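Side-chain contacts in protein RMD9, mitochondrial (Saccharomyces cerevisiae S288C, PDB 7A9X), which binds a dodecameric sequence element in the 3'-untranslated regions of yeast mitochondrial mRNAs and takes part in the processing or stability of those messages: residues Met407-Ser412 against Tyr439-Lys444; Ile419-Asp424 against Leu458-Glu463. One frame throughout, in Å; residues are numbered along the deposited sequence.

Overall arrangement
Following the chain from the N terminus, helix 401-410 comes first and carries one side of contact 1; helix 417-429 follows with one side of contact 2. Both fall in what is assigned as the seventh pentatricopeptide repeat. In the assigned eighth, segment 439-444 of helix 436-445 returns to helix 401-410 and closes the loop of contact 1, and helix 454-470 closes contact 2 on helix 417-429. The segments alternate along the sequence, so the two closures cross. Their centres are 9 Å apart and they touch directly, for instance where L442 O lies 3.3 Å from R460 CD. Contact 1 joins the repeats at the RNA, contact 2 about 10 Å from it at the nearest atom.

Contact 1: residues Met407-Ser412 against Tyr439-Lys444; sequences MLTRAS and YRILLK. With nucleotides of chain B.
L408 and I441 lie alongside each other, pointing opposite ways, between the first helices of two successive pentatricopeptide repeats, the helical-hairpin units that stack into an RNA-binding solenoid. The tight part is apolar. L408 CD2 lies 3.7 Å from I441 CG2. The same methyl is 3.6 Å from L442 CD2, the two leucines set roughly perpendicular. L408 has CG anti to the backbone N (chi1 179°), which carries its branch across to the facing helix. Although L442 starts out pointing away from L408, its CD2 comes back to close this buried side, where I423 of helix 417-429 also packs on L408.

Toward the RNA the packing gives way to polar groups. T409 lies crosswise to I441, with OG1 3.3 Å from I441 CD1; that hydroxyl is hydrogen-bonded to the carbonyl of N405. I441 also turns its CG1 to the ribose of U11 of chain B, 3.4 Å from O4', so one isoleucine packs against both protein and nucleotide.

Two arginines grip U11 at separate points. R410, its chain bent at chi2 (-68°), donates from NH2 to OP1 of U11 over 3.0 Å; the bond is nearly straight (165°), and OP1 lies in the guanidinium plane at its edge. R440 reaches with an extended chain, and its NH1 donates to the base oxygen O2 over 2.8 Å; salt bridges to D480 and D134 probably hold its guanidinium in position. The phosphate and base oxygen O2 are thus held by different side chains.

The loose edge lies at S412 and K444, whose side chains do not meet. Water 1 links T409 O and K444 NZ through two weak bonds, while S412 OG donates to T409 O at 2.9 Å, nearly along the C=O axis.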
loop_
_atom_site.group_PDB
_atom_site.type_symbol
_atom_site.label_atom_id
_atom_site.label_comp_id
_atom_site.label_asym_id
_atom_site.label_seq_id
_atom_site.Cartn_x
_atom_site.Cartn_y
_atom_site.Cartn_z
ATOM N N MET A 407 15.435 -0.943 -8.558
ATOM C CA MET A 407 16.735 -1.565 -8.788
ATOM C C MET A 407 17.866 -0.695 -8.255
ATOM O O MET A 407 18.751 -1.182 -7.542
ATOM C CB MET A 407 16.921 -1.834 -10.283
ATOM C CG MET A 407 18.148 -2.658 -10.631
ATOM S SD MET A 407 18.464 -2.707 -12.406
ATOM C CE MET A 407 16.893 -3.295 -13.030
ATOM N N LEU A 408 17.846 0.601 -8.580
ATOM C CA LEU A 408 18.909 1.500 -8.141
ATOM C C LEU A 408 18.908 1.668 -6.626
ATOM O O LEU A 408 19.976 1.698 -6.002
ATOM C CB LEU A 408 18.762 2.856 -8.829
ATOM C CG LEU A 408 19.795 3.919 -8.454
ATOM C CD1 LEU A 408 21.203 3.431 -8.759
ATOM C CD2 LEU A 408 19.509 5.218 -9.183
ATOM N N THR A 409 17.726 1.788 -6.019
ATOM C CA THR A 409 17.643 1.947 -4.570
ATOM C C THR A 409 18.286 0.767 -3.852
ATOM O O THR A 409 19.176 0.941 -3.011
ATOM C CB THR A 409 16.182 2.091 -4.138
ATOM O OG1 THR A 409 15.571 3.187 -4.831
ATOM C CG2 THR A 409 16.094 2.324 -2.639
ATOM N N ARG A 410 17.846 -0.447 -4.181
ATOM C CA ARG A 410 18.355 -1.641 -3.521
ATOM C C ARG A 410 19.805 -1.943 -3.882
ATOM O O ARG A 410 20.479 -2.647 -3.125
ATOM C CB ARG A 410 17.468 -2.837 -3.867
ATOM C CG ARG A 410 15.993 -2.630 -3.547
ATOM C CD ARG A 410 15.749 -2.554 -2.043
ATOM N NE ARG A 410 14.333 -2.383 -1.726
ATOM C CZ ARG A 410 13.793 -1.246 -1.295
ATOM N NH1 ARG A 410 12.494 -1.183 -1.035
ATOM N NH2 ARG A 410 14.552 -0.173 -1.116
ATOM N N ALA A 411 20.305 -1.422 -5.008
ATOM C CA ALA A 411 21.683 -1.692 -5.406
ATOM C C ALA A 411 22.706 -0.964 -4.544
ATOM O O ALA A 411 23.909 -1.176 -4.733
ATOM C CB ALA A 411 21.894 -1.318 -6.875
ATOM N N SER A 412 22.267 -0.121 -3.607
ATOM C CA SER A 412 23.194 0.574 -2.722
ATOM C C SER A 412 24.000 -0.386 -1.858
ATOM O O SER A 412 25.056 -0.003 -1.345
ATOM C CB SER A 412 22.428 1.553 -1.832
ATOM O OG SER A 412 21.416 0.885 -1.098
ATOM N N TYR A 439 15.606 11.175 -9.808
ATOM C CA TYR A 439 16.591 12.190 -9.453
ATOM C C TYR A 439 16.839 12.222 -7.951
ATOM O O TYR A 439 17.962 12.504 -7.518
ATOM C CB TYR A 439 16.136 13.558 -9.964
ATOM C CG TYR A 439 15.946 13.610 -11.468
ATOM C CD1 TYR A 439 14.740 13.235 -12.049
ATOM C CD2 TYR A 439 16.973 14.029 -12.305
ATOM C CE1 TYR A 439 14.560 13.276 -13.422
ATOM C CE2 TYR A 439 16.802 14.075 -13.681
ATOM C CZ TYR A 439 15.593 13.698 -14.232
ATOM O OH TYR A 439 15.414 13.741 -15.596
ATOM N N ARG A 440 15.816 11.929 -7.145
ATOM C CA ARG A 440 16.029 11.801 -5.707
ATOM C C ARG A 440 16.934 10.617 -5.389
ATOM O O ARG A 440 17.859 10.738 -4.578
ATOM C CB ARG A 440 14.689 11.657 -4.984
ATOM C CG ARG A 440 13.917 12.954 -4.838
ATOM C CD ARG A 440 12.534 12.715 -4.261
ATOM N NE ARG A 440 11.814 13.967 -4.053
ATOM C CZ ARG A 440 10.532 14.044 -3.706
ATOM N NH1 ARG A 440 9.821 12.937 -3.532
ATOM N NH2 ARG A 440 9.963 15.230 -3.539
ATOM N N ILE A 441 16.687 9.469 -6.023
ATOM C CA ILE A 441 17.471 8.273 -5.734
ATOM C C ILE A 441 18.895 8.425 -6.252
ATOM O O ILE A 441 19.854 7.989 -5.605
ATOM C CB ILE A 441 16.782 7.030 -6.325
ATOM C CG1 ILE A 441 15.387 6.863 -5.720
ATOM C CG2 ILE A 441 17.621 5.788 -6.075
ATOM C CD1 ILE A 441 14.523 5.875 -6.459
ATOM N N LEU A 442 19.057 9.043 -7.426
ATOM C CA LEU A 442 20.394 9.255 -7.973
ATOM C C LEU A 442 21.244 10.106 -7.038
ATOM O O LEU A 442 22.446 9.860 -6.882
ATOM C CB LEU A 442 20.298 9.898 -9.357
ATOM C CG LEU A 442 19.894 8.969 -10.504
ATOM C CD1 LEU A 442 19.495 9.769 -11.731
ATOM C CD2 LEU A 442 21.033 8.022 -10.842
ATOM N N LEU A 443 20.638 11.108 -6.398
ATOM C CA LEU A 443 21.360 11.866 -5.382
ATOM C C LEU A 443 21.630 11.011 -4.151
ATOM O O LEU A 443 22.747 11.013 -3.620
ATOM C CB LEU A 443 20.576 13.121 -4.999
ATOM C CG LEU A 443 21.173 13.970 -3.873
ATOM C CD1 LEU A 443 22.565 14.460 -4.243
ATOM C CD2 LEU A 443 20.264 15.142 -3.535
ATOM N N LYS A 444 20.619 10.270 -3.686
ATOM C CA LYS A 444 20.790 9.414 -2.517
ATOM C C LYS A 444 21.880 8.374 -2.735
ATOM O O LYS A 444 22.597 8.018 -1.792
ATOM C CB LYS A 444 19.463 8.729 -2.180
ATOM C CG LYS A 444 19.471 7.904 -0.899
ATOM C CD LYS A 444 18.210 7.053 -0.789
ATOM C CE LYS A 444 18.009 6.517 0.620
ATOM N NZ LYS A 444 19.188 5.774 1.137
ATOM P P U B 11 12.246 3.154 -1.306
ATOM O OP1 U B 11 13.408 2.514 -0.634
ATOM O OP2 U B 11 10.903 3.061 -0.678
ATOM O "O5'" U B 11 12.583 4.696 -1.530
ATOM C "C5'" U B 11 13.827 5.103 -2.075
ATOM C "C4'" U B 11 13.851 6.584 -2.347
ATOM O "O4'" U B 11 12.937 6.901 -3.430
ATOM C "C3'" U B 11 13.392 7.481 -1.209
ATOM O "O3'" U B 11 14.390 7.691 -0.227
ATOM C "C2'" U B 11 12.971 8.749 -1.938
ATOM O "O2'" U B 11 14.105 9.517 -2.311
ATOM C "C1'" U B 11 12.349 8.167 -3.208
ATOM N N1 U B 11 10.887 7.988 -3.075
ATOM C C2 U B 11 10.082 9.109 -3.158
ATOM O O2 U B 11 10.517 10.235 -3.335
ATOM N N3 U B 11 8.737 8.861 -3.030
ATOM C C4 U B 11 8.136 7.634 -2.829
ATOM O O4 U B 11 6.910 7.568 -2.728
ATOM C C5 U B 11 9.038 6.527 -2.754
ATOM C C6 U B 11 10.350 6.738 -2.877
ATOM P P U B 10 7.169 1.759 -1.474
ATOM O OP1 U B 10 7.873 1.212 -0.285
ATOM O OP2 U B 10 6.407 3.028 -1.348
ATOM O "O5'" U B 10 8.244 1.934 -2.639
ATOM C "C5'" U B 10 9.278 0.980 -2.839
ATOM C "C4'" U B 10 10.255 1.454 -3.886
ATOM O "O4'" U B 10 9.537 1.714 -5.117
ATOM C "C3'" U B 10 10.969 2.762 -3.571
ATOM O "O3'" U B 10 12.139 2.560 -2.795
ATOM C "C2'" U B 10 11.261 3.349 -4.949
ATOM O "O2'" U B 10 12.463 2.817 -5.484
ATOM C "C1'" U B 10 10.081 2.833 -5.777
ATOM N N1 U B 10 9.011 3.843 -5.953
ATOM C C2 U B 10 9.000 4.564 -7.132
ATOM O O2 U B 10 9.829 4.407 -8.011
ATOM N N3 U B 10 7.980 5.476 -7.243
ATOM C C4 U B 10 6.991 5.730 -6.314
ATOM O O4 U B 10 6.140 6.585 -6.559
ATOM C C5 U B 10 7.070 4.941 -5.122
ATOM C C6 U B 10 8.051 4.045 -4.988
HETATM O O HOH W 1 18.794 2.724 -0.164
#

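Contact 2: residues Ile419-Asp424 against Leu458-Glu463; sequences IIDFID and LDRWLE
R460 reaches from helix 454-470 to two aspartates of helix 417-429, and its NH1 donates to D424 OD2 over 2.9 Å. This salt-bridged hydrogen bond is almost straight (173° at the hydrogen). The acceptor lies in the guanidinium plane, at its edge, yet the nitrogen meets OD2 from above the carboxylate plane, and the two flat groups are turned 52° from each other. The R460 chain, extended from CG to NE, and the D424 side chain reach toward one another from their two helices.

D421 comes in transverse to R460. Its OD1 makes only a long ion pair, 3.6 Å from R460 NH2; the stronger partner of D421 is R417, bound through OD2. R460 NE is satisfied on its own helix by E456, and NH2 is likewise hydrogen-bonded to a residue just beyond the segments. Three carboxylates thus lie round this guanidinium and would probably stabilise its charge.

The second helices of two consecutive pentatricopeptide repeats are joined here at long range. Their local axes come no closer than 15.3 Å and run 28° from parallel, and the span is bridged by the length of the arginine. Helix 436-445 fills in between, with L442 touching both D424 and R460. Replacing R460 with a leucine would probably leave D424 OD2 without its cationic mate and E456 without the partner that its carboxylate holds at NE. Within the two segments the apolar contribution is small: I420 CG2 stands 4.4 Å from R460 NH2, obliquely placed to the guanidinium.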
loop_
_atom_site.group_PDB
_atom_site.type_symbol
_atom_site.label_atom_id
_atom_site.label_comp_id
_atom_site.label_asym_id
_atom_site.label_seq_id
_atom_site.Cartn_x
_atom_site.Cartn_y
_atom_site.Cartn_z
ATOM N N ILE A 419 27.270 0.706 -11.119
ATOM C CA ILE A 419 25.852 0.386 -11.203
ATOM C C ILE A 419 24.998 1.647 -11.160
ATOM O O ILE A 419 23.882 1.661 -11.695
ATOM C CB ILE A 419 25.461 -0.606 -10.088
ATOM C CG1 ILE A 419 24.139 -1.297 -10.427
ATOM C CG2 ILE A 419 25.388 0.088 -8.732
ATOM C CD1 ILE A 419 24.209 -2.155 -11.670
ATOM N N ILE A 420 25.504 2.722 -10.554
ATOM C CA ILE A 420 24.770 3.983 -10.540
ATOM C C ILE A 420 24.758 4.601 -11.932
ATOM O O ILE A 420 23.707 5.018 -12.438
ATOM C CB ILE A 420 25.377 4.944 -9.501
ATOM C CG1 ILE A 420 25.426 4.277 -8.126
ATOM C CG2 ILE A 420 24.589 6.244 -9.441
ATOM C CD1 ILE A 420 26.069 5.138 -7.054
ATOM N N ASP A 421 25.928 4.671 -12.573
ATOM C CA ASP A 421 26.006 5.191 -13.931
ATOM C C ASP A 421 25.303 4.283 -14.929
ATOM O O ASP A 421 24.822 4.765 -15.960
ATOM C CB ASP A 421 27.471 5.388 -14.333
ATOM C CG ASP A 421 28.212 6.329 -13.404
ATOM O OD1 ASP A 421 27.578 7.258 -12.866
ATOM O OD2 ASP A 421 29.426 6.133 -13.202
ATOM N N PHE A 422 25.231 2.982 -14.644
ATOM C CA PHE A 422 24.527 2.066 -15.532
ATOM C C PHE A 422 23.027 2.343 -15.525
ATOM O O PHE A 422 22.397 2.414 -16.586
ATOM C CB PHE A 422 24.825 0.621 -15.128
ATOM C CG PHE A 422 24.055 -0.407 -15.911
ATOM C CD1 PHE A 422 24.422 -0.734 -17.209
ATOM C CD2 PHE A 422 22.969 -1.055 -15.343
ATOM C CE1 PHE A 422 23.713 -1.686 -17.931
ATOM C CE2 PHE A 422 22.256 -2.009 -16.054
ATOM C CZ PHE A 422 22.626 -2.325 -17.349
ATOM N N ILE A 423 22.441 2.517 -14.337
ATOM C CA ILE A 423 21.009 2.790 -14.252
ATOM C C ILE A 423 20.693 4.172 -14.807
ATOM O O ILE A 423 19.709 4.352 -15.535
ATOM C CB ILE A 423 20.516 2.646 -12.800
ATOM C CG1 ILE A 423 20.769 1.230 -12.286
ATOM C CG2 ILE A 423 19.028 2.975 -12.708
ATOM C CD1 ILE A 423 20.180 0.169 -13.167
ATOM N N ASP A 424 21.513 5.169 -14.463
ATOM C CA ASP A 424 21.300 6.520 -14.970
ATOM C C ASP A 424 21.317 6.541 -16.492
ATOM O O ASP A 424 20.497 7.216 -17.123
ATOM C CB ASP A 424 22.366 7.459 -14.403
ATOM C CG ASP A 424 21.966 8.918 -14.477
ATOM O OD1 ASP A 424 20.881 9.213 -15.020
ATOM O OD2 ASP A 424 22.735 9.770 -13.982
ATOM N N LEU A 458 26.717 18.181 -5.991
ATOM C CA LEU A 458 26.042 19.403 -6.416
ATOM C C LEU A 458 25.299 19.199 -7.730
ATOM O O LEU A 458 24.168 19.673 -7.887
ATOM C CB LEU A 458 27.054 20.543 -6.546
ATOM C CG LEU A 458 27.456 21.272 -5.265
ATOM C CD1 LEU A 458 28.657 22.170 -5.519
ATOM C CD2 LEU A 458 26.285 22.081 -4.733
ATOM N N ASP A 459 25.914 18.493 -8.682
ATOM C CA ASP A 459 25.293 18.305 -9.990
ATOM C C ASP A 459 23.986 17.531 -9.874
ATOM O O ASP A 459 22.969 17.912 -10.467
ATOM C CB ASP A 459 26.260 17.591 -10.935
ATOM C CG ASP A 459 27.488 18.421 -11.247
ATOM O OD1 ASP A 459 27.370 19.664 -11.315
ATOM O OD2 ASP A 459 28.575 17.831 -11.418
ATOM N N ARG A 460 23.993 16.434 -9.116
ATOM C CA ARG A 460 22.774 15.653 -8.955
ATOM C C ARG A 460 21.750 16.371 -8.086
ATOM O O ARG A 460 20.551 16.095 -8.206
ATOM C CB ARG A 460 23.106 14.275 -8.378
ATOM C CG ARG A 460 23.983 13.433 -9.294
ATOM C CD ARG A 460 24.002 11.969 -8.883
ATOM N NE ARG A 460 24.930 11.194 -9.702
ATOM C CZ ARG A 460 24.619 10.642 -10.870
ATOM N NH1 ARG A 460 23.396 10.772 -11.368
ATOM N NH2 ARG A 460 25.534 9.957 -11.545
ATOM N N TRP A 461 22.190 17.288 -7.221
ATOM C CA TRP A 461 21.241 18.112 -6.481
ATOM C C TRP A 461 20.642 19.197 -7.364
ATOM O O TRP A 461 19.432 19.444 -7.312
ATOM C CB TRP A 461 21.915 18.744 -5.263
ATOM C CG TRP A 461 21.111 19.866 -4.665
ATOM C CD1 TRP A 461 21.247 21.203 -4.924
ATOM C CD2 TRP A 461 20.034 19.749 -3.725
ATOM N NE1 TRP A 461 20.326 21.921 -4.200
ATOM C CE2 TRP A 461 19.570 21.053 -3.456
ATOM C CE3 TRP A 461 19.419 18.669 -3.083
ATOM C CZ2 TRP A 461 18.523 21.306 -2.570
ATOM C CZ3 TRP A 461 18.379 18.923 -2.206
ATOM C CH2 TRP A 461 17.942 20.230 -1.957
ATOM N N LEU A 462 21.475 19.858 -8.172
ATOM C CA LEU A 462 20.971 20.892 -9.070
ATOM C C LEU A 462 19.974 20.316 -10.065
ATOM O O LEU A 462 18.904 20.893 -10.290
ATOM C CB LEU A 462 22.135 21.565 -9.802
ATOM C CG LEU A 462 23.079 22.421 -8.955
ATOM C CD1 LEU A 462 24.290 22.850 -9.769
ATOM C CD2 LEU A 462 22.350 23.631 -8.391
ATOM N N GLU A 463 20.303 19.168 -10.664
ATOM C CA GLU A 463 19.398 18.559 -11.633
ATOM C C GLU A 463 18.094 18.116 -10.980
ATOM O O GLU A 463 17.054 18.066 -11.648
ATOM C CB GLU A 463 20.085 17.380 -12.326
ATOM C CG GLU A 463 19.366 16.896 -13.577
ATOM C CD GLU A 463 20.164 15.868 -14.356
ATOM O OE1 GLU A 463 21.309 15.570 -13.954
ATOM O OE2 GLU A 463 19.646 15.357 -15.372
#